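Local coordinates for protein aldehyde dehydrogenase (Burkholderia cenocepacia, PDB 4O6R) that probably oxidises aldehydes to carboxylic acids with NAD(P)+ as a member of the aldehyde dehydrogenase family, and binds adenosine monophosphate, at residues L77-A82 with A115-F120; L90-S95 with D104-D109; V377-A382 with T397-G402. All blocks are in the same frame, centred on the assembly; numbering follows the deposited sequence. Where two conformers were deposited one is given.

Contact 1: L77-A82 with A115-F120; sequences LRLADA and ACFRYF
L79 sets its CD2 methyl squarely over the F117 ring, 3.5 Å from the centroid and 3° off the normal, so all six ring carbons lie almost equally far from it: a CH-pi contact. The leucine gets there with CG anti to its backbone N. F117 also touches T163 and S164 of helix 159-172. A80, the residue after L79, points its CB at the other helix and lies 3.7 Å from R118 NH2, over one face of the guanidinium. These residues belong to two antiparallel neighbours in the helical layer of the aldehyde dehydrogenase fold, their local axes 162° apart and 7.8 Å at closest approach. R118 starts anti to its backbone N and bends at chi3, which carries the guanidinium across to D81. NH2 donates to D81 OD1 at 2.9 Å, in the guanidinium plane and onto the anti lone pair, while the carboxylate is turned 38° from that plane. E84 takes a second salt bridge from NH2, and a water accepting from NE at 2.8 Å donates to L77 O. At the N-terminal end of 77-82, L77 CD2 rests 3.6 Å from R118 O, and L77 packs on R118 of the second subunit.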
loop_
_atom_site.group_PDB
_atom_site.type_symbol
_atom_site.label_atom_id
_atom_site.label_comp_id
_atom_site.label_asym_id
_atom_site.label_seq_id
_atom_site.Cartn_x
_atom_site.Cartn_y
_atom_site.Cartn_z
ATOM N N LEU A 77 -5.304 15.550 -17.166
ATOM C CA LEU A 77 -6.199 16.502 -16.529
ATOM C C LEU A 77 -6.762 17.495 -17.551
ATOM O O LEU A 77 -7.973 17.785 -17.549
ATOM C CB LEU A 77 -5.509 17.260 -15.393
ATOM C CG LEU A 77 -5.117 16.422 -14.174
ATOM C CD1 LEU A 77 -4.408 17.310 -13.150
ATOM C CD2 LEU A 77 -6.333 15.779 -13.529
ATOM N N ARG A 78 -5.888 18.057 -18.377
ATOM C CA ARG A 78 -6.336 18.944 -19.440
ATOM C C ARG A 78 -7.286 18.258 -20.411
ATOM O O ARG A 78 -8.217 18.898 -20.895
ATOM C CB ARG A 78 -5.165 19.476 -20.274
ATOM C CG ARG A 78 -4.407 20.627 -19.664
ATOM C CD ARG A 78 -3.238 20.981 -20.585
ATOM N NE ARG A 78 -2.219 21.680 -19.856
ATOM C CZ ARG A 78 -2.307 22.937 -19.457
ATOM N NH1 ARG A 78 -3.386 23.658 -19.718
ATOM N NH2 ARG A 78 -1.297 23.480 -18.779
ATOM N N LEU A 79 -7.000 16.997 -20.759
ATOM C CA LEU A 79 -7.877 16.243 -21.657
ATOM C C LEU A 79 -9.297 16.136 -21.084
ATOM O O LEU A 79 -10.291 16.347 -21.811
ATOM C CB LEU A 79 -7.347 14.853 -21.930
ATOM C CG LEU A 79 -8.203 13.999 -22.884
ATOM C CD1 LEU A 79 -8.348 14.637 -24.246
ATOM C CD2 LEU A 79 -7.579 12.623 -22.996
ATOM N N ALA A 80 -9.380 15.828 -19.786
ATOM C CA ALA A 80 -10.668 15.702 -19.119
ATOM C C ALA A 80 -11.459 16.997 -19.232
ATOM O O ALA A 80 -12.676 16.997 -19.523
ATOM C CB ALA A 80 -10.485 15.334 -17.665
ATOM N N ASP A 81 -10.772 18.107 -19.014
ATOM C CA ASP A 81 -11.439 19.405 -19.128
ATOM C C ASP A 81 -11.907 19.660 -20.538
ATOM O O ASP A 81 -13.003 20.173 -20.739
ATOM C CB ASP A 81 -10.512 20.545 -18.707
ATOM C CG ASP A 81 -10.309 20.616 -17.202
ATOM O OD1 ASP A 81 -11.130 20.062 -16.428
ATOM O OD2 ASP A 81 -9.331 21.272 -16.795
ATOM N N ALA A 82 -11.073 19.333 -21.513
ATOM C CA ALA A 82 -11.422 19.566 -22.936
ATOM C C ALA A 82 -12.646 18.726 -23.362
ATOM O O ALA A 82 -13.521 19.172 -24.121
ATOM C CB ALA A 82 -10.230 19.249 -23.821
ATOM N N ALA A 115 -14.427 11.781 -16.344
ATOM C CA ALA A 115 -14.122 11.388 -14.974
ATOM C C ALA A 115 -12.972 10.401 -14.916
ATOM O O ALA A 115 -12.114 10.491 -14.040
ATOM C CB ALA A 115 -15.347 10.782 -14.309
ATOM N N CYS A 116 -12.941 9.466 -15.852
ATOM C CA CYS A 116 -11.888 8.457 -15.867
ATOM C C CYS A 116 -10.542 9.053 -16.270
ATOM O O CYS A 116 -9.549 8.773 -15.630
ATOM C CB CYS A 116 -12.267 7.294 -16.779
ATOM S SG CYS A 116 -11.113 5.890 -16.695
ATOM N N PHE A 117 -10.506 9.900 -17.314
ATOM C CA PHE A 117 -9.265 10.567 -17.649
ATOM C C PHE A 117 -8.826 11.449 -16.464
ATOM O O PHE A 117 -7.645 11.503 -16.173
ATOM C CB PHE A 117 -9.385 11.399 -18.924
ATOM C CG PHE A 117 -9.213 10.595 -20.198
ATOM C CD1 PHE A 117 -8.033 9.916 -20.462
ATOM C CD2 PHE A 117 -10.223 10.563 -21.152
ATOM C CE1 PHE A 117 -7.879 9.208 -21.644
ATOM C CE2 PHE A 117 -10.057 9.852 -22.339
ATOM C CZ PHE A 117 -8.874 9.180 -22.581
ATOM N N ARG A 118 -9.764 12.123 -15.795
ATOM C CA ARG A 118 -9.383 12.993 -14.687
ATOM C C ARG A 118 -8.797 12.162 -13.542
ATOM O O ARG A 118 -7.760 12.523 -13.009
ATOM C CB ARG A 118 -10.533 13.856 -14.206
ATOM C CG ARG A 118 -10.167 14.736 -13.028
ATOM C CD ARG A 118 -11.247 15.758 -12.746
ATOM N NE ARG A 118 -11.447 16.659 -13.880
ATOM C CZ ARG A 118 -12.548 16.735 -14.626
ATOM N NH1 ARG A 118 -13.596 15.961 -14.386
ATOM N NH2 ARG A 118 -12.604 17.641 -15.618
ATOM N N TYR A 119 -9.439 11.035 -13.213
ATOM C CA TYR A 119 -8.910 10.134 -12.174
ATOM C C TYR A 119 -7.453 9.770 -12.484
ATOM O O TYR A 119 -6.581 9.901 -11.636
ATOM C CB TYR A 119 -9.766 8.874 -12.052
ATOM C CG TYR A 119 -9.275 7.908 -11.010
ATOM C CD1 TYR A 119 -9.712 7.996 -9.699
ATOM C CD2 TYR A 119 -8.374 6.901 -11.333
ATOM C CE1 TYR A 119 -9.300 7.103 -8.733
ATOM C CE2 TYR A 119 -7.958 5.978 -10.361
ATOM C CZ TYR A 119 -8.411 6.099 -9.062
ATOM O OH TYR A 119 -7.999 5.205 -8.077
ATOM N N PHE A 120 -7.209 9.293 -13.705
ATOM C CA PHE A 120 -5.875 8.884 -14.102
ATOM C C PHE A 120 -4.865 10.001 -14.228
ATOM O O PHE A 120 -3.687 9.793 -13.947
ATOM C CB PHE A 120 -5.890 7.923 -15.309
ATOM C CG PHE A 120 -6.326 6.574 -14.902
ATOM C CD1 PHE A 120 -5.481 5.792 -14.173
ATOM C CD2 PHE A 120 -7.651 6.189 -15.026
ATOM C CE1 PHE A 120 -5.890 4.597 -13.656
ATOM C CE2 PHE A 120 -8.060 4.962 -14.542
ATOM C CZ PHE A 120 -7.176 4.162 -13.856
HETATM O O HOH W 1 -9.198 17.906 -15.014
#

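Contact 2: L90-S95 with D104-D109; sequences LAQLES and DSRALD
Hydroxyl contacts occupy the middle of this crossing, where the A91 and S105 CA atoms come within 4.8 Å. S105 OG, in the crowded position between its own backbone N and carbonyl carbon (chi1 57°), lies 2.7 Å from S95 OG and 3.0 Å from A91 O. A91 O also accepts the helical bond from S95 N, so the serine hydroxyl comes to a carbonyl already in use; S95 OG has a further partner in H100 O.

Apolar contact is small: A91 CB points at the other helix and meets R106 CG at 3.8 Å. Beyond it, Q92 and R106 run side by side in the same direction, their amide and guanidinium planes 67° apart, and both polar ends bind E88.

The acidic pair sits on another flank. E94, bent at chi2, crosses D109 at about a right angle, with OE2 and OD2 4.5 Å apart and the carboxylate planes nearly perpendicular. D109 N reaches back to D104 O in a wider pi-type turn. Such proximity of the acids could raise the pKa of one, but S188 and L160 N bind E94, H100 binds D109 OD2, and a water donates to E94 OE2 at 2.8 Å and weakly to D109 OD1, bridging the two.

With axes 111° apart and 8.5 Å at closest approach, 87-98 and 102-123 are consecutive helices of the aldehyde dehydrogenase fold, joined by a short turn and steeply crossed.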
loop_
_atom_site.group_PDB
_atom_site.type_symbol
_atom_site.label_atom_id
_atom_site.label_comp_id
_atom_site.label_asym_id
_atom_site.label_seq_id
_atom_site.Cartn_x
_atom_site.Cartn_y
_atom_site.Cartn_z
ATOM N N LEU A 90 -19.419 15.985 -28.529
ATOM C CA LEU A 90 -19.013 14.602 -28.336
ATOM C C LEU A 90 -20.235 13.691 -28.166
ATOM O O LEU A 90 -20.280 12.610 -28.719
ATOM C CB LEU A 90 -18.069 14.428 -27.136
ATOM C CG LEU A 90 -16.596 14.773 -27.355
ATOM C CD1 LEU A 90 -15.834 14.803 -26.068
ATOM C CD2 LEU A 90 -15.935 13.772 -28.275
ATOM N N ALA A 91 -21.213 14.161 -27.404
ATOM C CA ALA A 91 -22.427 13.411 -27.175
ATOM C C ALA A 91 -23.186 13.188 -28.495
ATOM O O ALA A 91 -23.643 12.076 -28.766
ATOM C CB ALA A 91 -23.310 14.129 -26.168
ATOM N N GLN A 92 -23.343 14.257 -29.273
ATOM C CA GLN A 92 -23.978 14.153 -30.572
ATOM C C GLN A 92 -23.260 13.148 -31.469
ATOM O O GLN A 92 -23.914 12.331 -32.120
ATOM C CB GLN A 92 -24.057 15.515 -31.260
ATOM C CG GLN A 92 -25.032 16.484 -30.614
ATOM C CD GLN A 92 -26.494 16.128 -30.883
ATOM O OE1 GLN A 92 -26.823 15.541 -31.909
ATOM N NE2 GLN A 92 -27.379 16.542 -29.985
ATOM N N LEU A 93 -21.932 13.203 -31.516
ATOM C CA LEU A 93 -21.161 12.320 -32.409
ATOM C C LEU A 93 -21.282 10.863 -31.969
ATOM O O LEU A 93 -21.549 9.958 -32.785
ATOM C CB LEU A 93 -19.693 12.748 -32.473
ATOM C CG LEU A 93 -18.773 11.971 -33.412
ATOM C CD1 LEU A 93 -19.255 12.075 -34.838
ATOM C CD2 LEU A 93 -17.349 12.518 -33.334
ATOM N N GLU A 94 -21.144 10.641 -30.667
ATOM C CA GLU A 94 -21.296 9.294 -30.092
ATOM C C GLU A 94 -22.688 8.711 -30.386
ATOM O O GLU A 94 -22.796 7.570 -30.850
ATOM C CB GLU A 94 -20.995 9.309 -28.569
ATOM C CG GLU A 94 -20.967 7.938 -27.881
ATOM C CD GLU A 94 -19.738 7.089 -28.191
ATOM O OE1 GLU A 94 -19.087 7.280 -29.237
ATOM O OE2 GLU A 94 -19.429 6.162 -27.393
ATOM N N SER A 95 -23.746 9.495 -30.153
ATOM C CA SER A 95 -25.121 9.064 -30.458
ATOM C C SER A 95 -25.344 8.750 -31.937
ATOM O O SER A 95 -26.032 7.798 -32.266
ATOM C CB SER A 95 -26.168 10.089 -29.987
ATOM O OG SER A 95 -26.202 10.137 -28.559
ATOM N N ASP A 104 -28.335 9.710 -22.915
ATOM C CA ASP A 104 -27.333 8.817 -22.304
ATOM C C ASP A 104 -25.907 9.261 -22.664
ATOM O O ASP A 104 -24.986 9.209 -21.826
ATOM C CB ASP A 104 -27.458 7.361 -22.799
ATOM C CG ASP A 104 -28.676 6.623 -22.265
ATOM O OD1 ASP A 104 -29.296 7.035 -21.268
ATOM O OD2 ASP A 104 -28.996 5.558 -22.882
ATOM N N SER A 105 -25.694 9.684 -23.906
ATOM C CA SER A 105 -24.367 10.151 -24.260
ATOM C C SER A 105 -24.052 11.446 -23.509
ATOM O O SER A 105 -22.930 11.640 -23.112
ATOM C CB SER A 105 -24.159 10.277 -25.761
ATOM O OG SER A 105 -25.109 11.129 -26.315
ATOM N N ARG A 106 -25.046 12.299 -23.278
ATOM C CA ARG A 106 -24.854 13.497 -22.458
ATOM C C ARG A 106 -24.634 13.188 -20.962
ATOM O O ARG A 106 -23.740 13.764 -20.350
ATOM C CB ARG A 106 -26.049 14.453 -22.581
ATOM C CG ARG A 106 -26.193 15.177 -23.898
ATOM C CD ARG A 106 -27.603 15.740 -23.998
ATOM N NE ARG A 106 -27.769 16.599 -25.148
ATOM C CZ ARG A 106 -28.935 17.046 -25.589
ATOM N NH1 ARG A 106 -30.063 16.668 -25.006
ATOM N NH2 ARG A 106 -28.982 17.850 -26.645
ATOM N N ALA A 107 -25.450 12.311 -20.370
ATOM C CA ALA A 107 -25.456 12.119 -18.918
ATOM C C ALA A 107 -24.469 11.056 -18.460
ATOM O O ALA A 107 -24.045 11.068 -17.309
ATOM C CB ALA A 107 -26.853 11.754 -18.419
ATOM N N LEU A 108 -24.099 10.160 -19.362
ATOM C CA LEU A 108 -23.313 9.016 -19.001
ATOM C C LEU A 108 -22.029 8.890 -19.822
ATOM O O LEU A 108 -20.943 8.935 -19.228
ATOM C CB LEU A 108 -24.162 7.730 -19.071
ATOM C CG LEU A 108 -25.316 7.626 -18.052
ATOM C CD1 LEU A 108 -26.314 6.549 -18.437
ATOM C CD2 LEU A 108 -24.791 7.384 -16.639
ATOM N N ASP A 109 -22.118 8.730 -21.149
ATOM C CA ASP A 109 -20.928 8.488 -21.970
ATOM C C ASP A 109 -19.854 9.593 -21.789
ATOM O O ASP A 109 -18.673 9.302 -21.482
ATOM C CB ASP A 109 -21.243 8.333 -23.465
ATOM C CG ASP A 109 -22.095 7.090 -23.810
ATOM O OD1 ASP A 109 -21.958 6.020 -23.161
ATOM O OD2 ASP A 109 -22.897 7.187 -24.779
HETATM O O HOH W 2 -19.277 5.325 -24.761
#

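Contact 3: V377-A382 with T397-G402; sequences VEAKHA and TVLRFG
Backbone pairing makes the tight end of this contact. V398 N donates to V377 O at 2.8 Å and 164°, and A379 N donates to V398 O at 3.0 Å and 163°; both donors lie in the plane of the accepting carbonyl. V398 thus uses its N-H and its C=O on the residues flanking E378, the parallel bridge pattern. V377 O takes a CA-H contact from T397 as well. On the face carrying V377 and T397, the T397 CG2 methyl, anti to its own backbone N, meets A379 CB at 3.6 Å, while T397 OG1 binds V386 O.

The opposite face carries E378 and V398, with L306 of helix 302-315 against both. Here E378 grips R400 two residues beyond V398. The extended arginine brings NE to within 2.6 Å of E378 OE2, on its syn lone pair, with carboxylate and guanidinium only 22° from coplanar; the two NH2 bonds to the carboxylate are weak. E299 and D303 also bind this guanidinium, which should hold its positive charge.

Past A379 the chains diverge and the contact loosens. L399 alone bridges the gap, its CD2 4.0 Å from A379 CB and its CD1 4.1 Å from A382 CB. A water lies 2.7 Å from A379 O and also within reach of V398 O, so its two protons cannot be assigned with confidence, and H381 is exposed.

Strands 375-378 and 395-401 lie next to each other in parallel, and with helix 385-388 between them in sequence they form a beta-alpha-beta crossover in the seven-stranded sheet.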
loop_
_atom_site.group_PDB
_atom_site.type_symbol
_atom_site.label_atom_id
_atom_site.label_comp_id
_atom_site.label_asym_id
_atom_site.label_seq_id
_atom_site.Cartn_x
_atom_site.Cartn_y
_atom_site.Cartn_z
ATOM N N VAL A 377 -38.030 -12.738 -21.211
ATOM C CA VAL A 377 -38.367 -14.129 -21.452
ATOM C C VAL A 377 -38.220 -14.904 -20.167
ATOM O O VAL A 377 -37.148 -14.891 -19.565
ATOM C CB VAL A 377 -37.420 -14.791 -22.477
ATOM C CG1 VAL A 377 -37.720 -16.264 -22.602
ATOM C CG2 VAL A 377 -37.534 -14.113 -23.817
ATOM N N GLU A 378 -39.278 -15.594 -19.758
ATOM C CA GLU A 378 -39.167 -16.493 -18.640
ATOM C C GLU A 378 -38.719 -17.857 -19.146
ATOM O O GLU A 378 -39.418 -18.467 -19.958
ATOM C CB GLU A 378 -40.462 -16.559 -17.854
ATOM C CG GLU A 378 -40.300 -17.357 -16.574
ATOM C CD GLU A 378 -41.139 -16.845 -15.392
ATOM O OE1 GLU A 378 -42.071 -16.015 -15.530
ATOM O OE2 GLU A 378 -40.846 -17.323 -14.302
ATOM N N ALA A 379 -37.555 -18.327 -18.683
ATOM C CA ALA A 379 -36.972 -19.580 -19.205
ATOM C C ALA A 379 -37.496 -20.800 -18.481
ATOM O O ALA A 379 -37.791 -20.748 -17.293
ATOM C CB ALA A 379 -35.467 -19.569 -19.114
ATOM N N LYS A 380 -37.590 -21.907 -19.205
ATOM C CA LYS A 380 -38.037 -23.165 -18.619
ATOM C C LYS A 380 -36.979 -23.717 -17.670
ATOM O O LYS A 380 -37.338 -24.235 -16.631
ATOM C CB LYS A 380 -38.400 -24.154 -19.736
ATOM C CG LYS A 380 -39.081 -25.436 -19.313
ATOM C CD LYS A 380 -39.302 -26.326 -20.534
ATOM C CE LYS A 380 -39.810 -27.711 -20.144
ATOM N NZ LYS A 380 -39.678 -28.667 -21.275
ATOM N N HIS A 381 -35.685 -23.554 -17.996
ATOM C CA HIS A 381 -34.555 -24.029 -17.165
ATOM C C HIS A 381 -33.339 -23.076 -17.220
ATOM O O HIS A 381 -33.102 -22.404 -18.265
ATOM C CB HIS A 381 -34.051 -25.419 -17.640
ATOM C CG HIS A 381 -35.123 -26.465 -17.823
ATOM N ND1 HIS A 381 -35.782 -27.062 -16.768
ATOM C CD2 HIS A 381 -35.585 -27.077 -18.941
ATOM C CE1 HIS A 381 -36.634 -27.958 -17.225
ATOM N NE2 HIS A 381 -36.534 -27.990 -18.544
ATOM N N ALA A 382 -32.543 -23.053 -16.146
ATOM C CA ALA A 382 -31.278 -22.288 -16.100
ATOM C C ALA A 382 -30.211 -22.732 -17.129
ATOM O O ALA A 382 -29.224 -22.022 -17.363
ATOM C CB ALA A 382 -30.660 -22.369 -14.723
ATOM N N THR A 397 -33.476 -12.733 -19.314
ATOM C CA THR A 397 -33.987 -14.057 -19.042
ATOM C C THR A 397 -34.290 -14.216 -17.554
ATOM O O THR A 397 -33.437 -13.950 -16.708
ATOM C CB THR A 397 -32.999 -15.124 -19.495
ATOM O OG1 THR A 397 -32.732 -14.938 -20.898
ATOM C CG2 THR A 397 -33.581 -16.529 -19.245
ATOM N N VAL A 398 -35.525 -14.637 -17.267
ATOM C CA VAL A 398 -36.007 -14.742 -15.903
ATOM C C VAL A 398 -35.993 -16.176 -15.454
ATOM O O VAL A 398 -36.480 -17.078 -16.173
ATOM C CB VAL A 398 -37.430 -14.219 -15.759
ATOM C CG1 VAL A 398 -37.833 -14.142 -14.285
ATOM C CG2 VAL A 398 -37.564 -12.860 -16.405
ATOM N N LEU A 399 -35.482 -16.359 -14.237
ATOM C CA LEU A 399 -35.431 -17.634 -13.554
ATOM C C LEU A 399 -35.932 -17.408 -12.116
ATOM O O LEU A 399 -35.814 -16.299 -11.589
ATOM C CB LEU A 399 -33.986 -18.137 -13.515
ATOM C CG LEU A 399 -33.307 -18.419 -14.863
ATOM C CD1 LEU A 399 -31.807 -18.462 -14.741
ATOM C CD2 LEU A 399 -33.849 -19.700 -15.448
ATOM N N ARG A 400 -36.507 -18.437 -11.501
ATOM C CA ARG A 400 -37.022 -18.338 -10.147
ATOM C C ARG A 400 -36.266 -19.284 -9.211
ATOM O O ARG A 400 -35.706 -20.281 -9.663
ATOM C CB ARG A 400 -38.519 -18.692 -10.123
ATOM C CG ARG A 400 -39.348 -17.747 -10.967
ATOM C CD ARG A 400 -40.809 -18.099 -10.895
ATOM N NE ARG A 400 -41.594 -17.340 -11.843
ATOM C CZ ARG A 400 -42.827 -16.925 -11.605
ATOM N NH1 ARG A 400 -43.408 -17.169 -10.434
ATOM N NH2 ARG A 400 -43.454 -16.217 -12.531
ATOM N N PHE A 401 -36.288 -18.967 -7.920
ATOM C CA PHE A 401 -35.648 -19.782 -6.892
ATOM C C PHE A 401 -36.385 -19.714 -5.586
ATOM O O PHE A 401 -37.226 -18.837 -5.383
ATOM C CB PHE A 401 -34.195 -19.332 -6.670
ATOM C CG PHE A 401 -34.058 -17.985 -5.985
ATOM C CD1 PHE A 401 -34.156 -16.811 -6.717
ATOM C CD2 PHE A 401 -33.874 -17.888 -4.610
ATOM C CE1 PHE A 401 -34.020 -15.568 -6.107
ATOM C CE2 PHE A 401 -33.733 -16.657 -3.992
ATOM C CZ PHE A 401 -33.809 -15.490 -4.744
ATOM N N GLY A 402 -36.046 -20.646 -4.696
ATOM C CA GLY A 402 -36.719 -20.789 -3.410
ATOM C C GLY A 402 -35.870 -20.787 -2.143
ATOM O O GLY A 402 -36.445 -20.661 -1.067
HETATM O O HOH W 3 -38.308 -19.294 -15.055
#

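Overall arrangement
Contacts 1 and 2 share helix 102-123, their centres 16 Å apart and nearest atoms about 5 Å apart. Helices 69-85 and 87-98 follow each other in the chain and pack against different parts of that shared helix: 87-98 near its start, 69-85 further on. Contact 2 therefore falls between the two segments of contact 1 in sequence, and together they tie three successive helices into one cluster, with the side chains of F117 and E94 about 10 and 9 Å from that of V154, an AMP-binding residue. Contact 3 comes much later, in the seven-stranded sheet, its centre 42 Å from contact 1 and 34 Å from contact 2. Contacts 1 and 3 lie on opposite sides of the chain's centre.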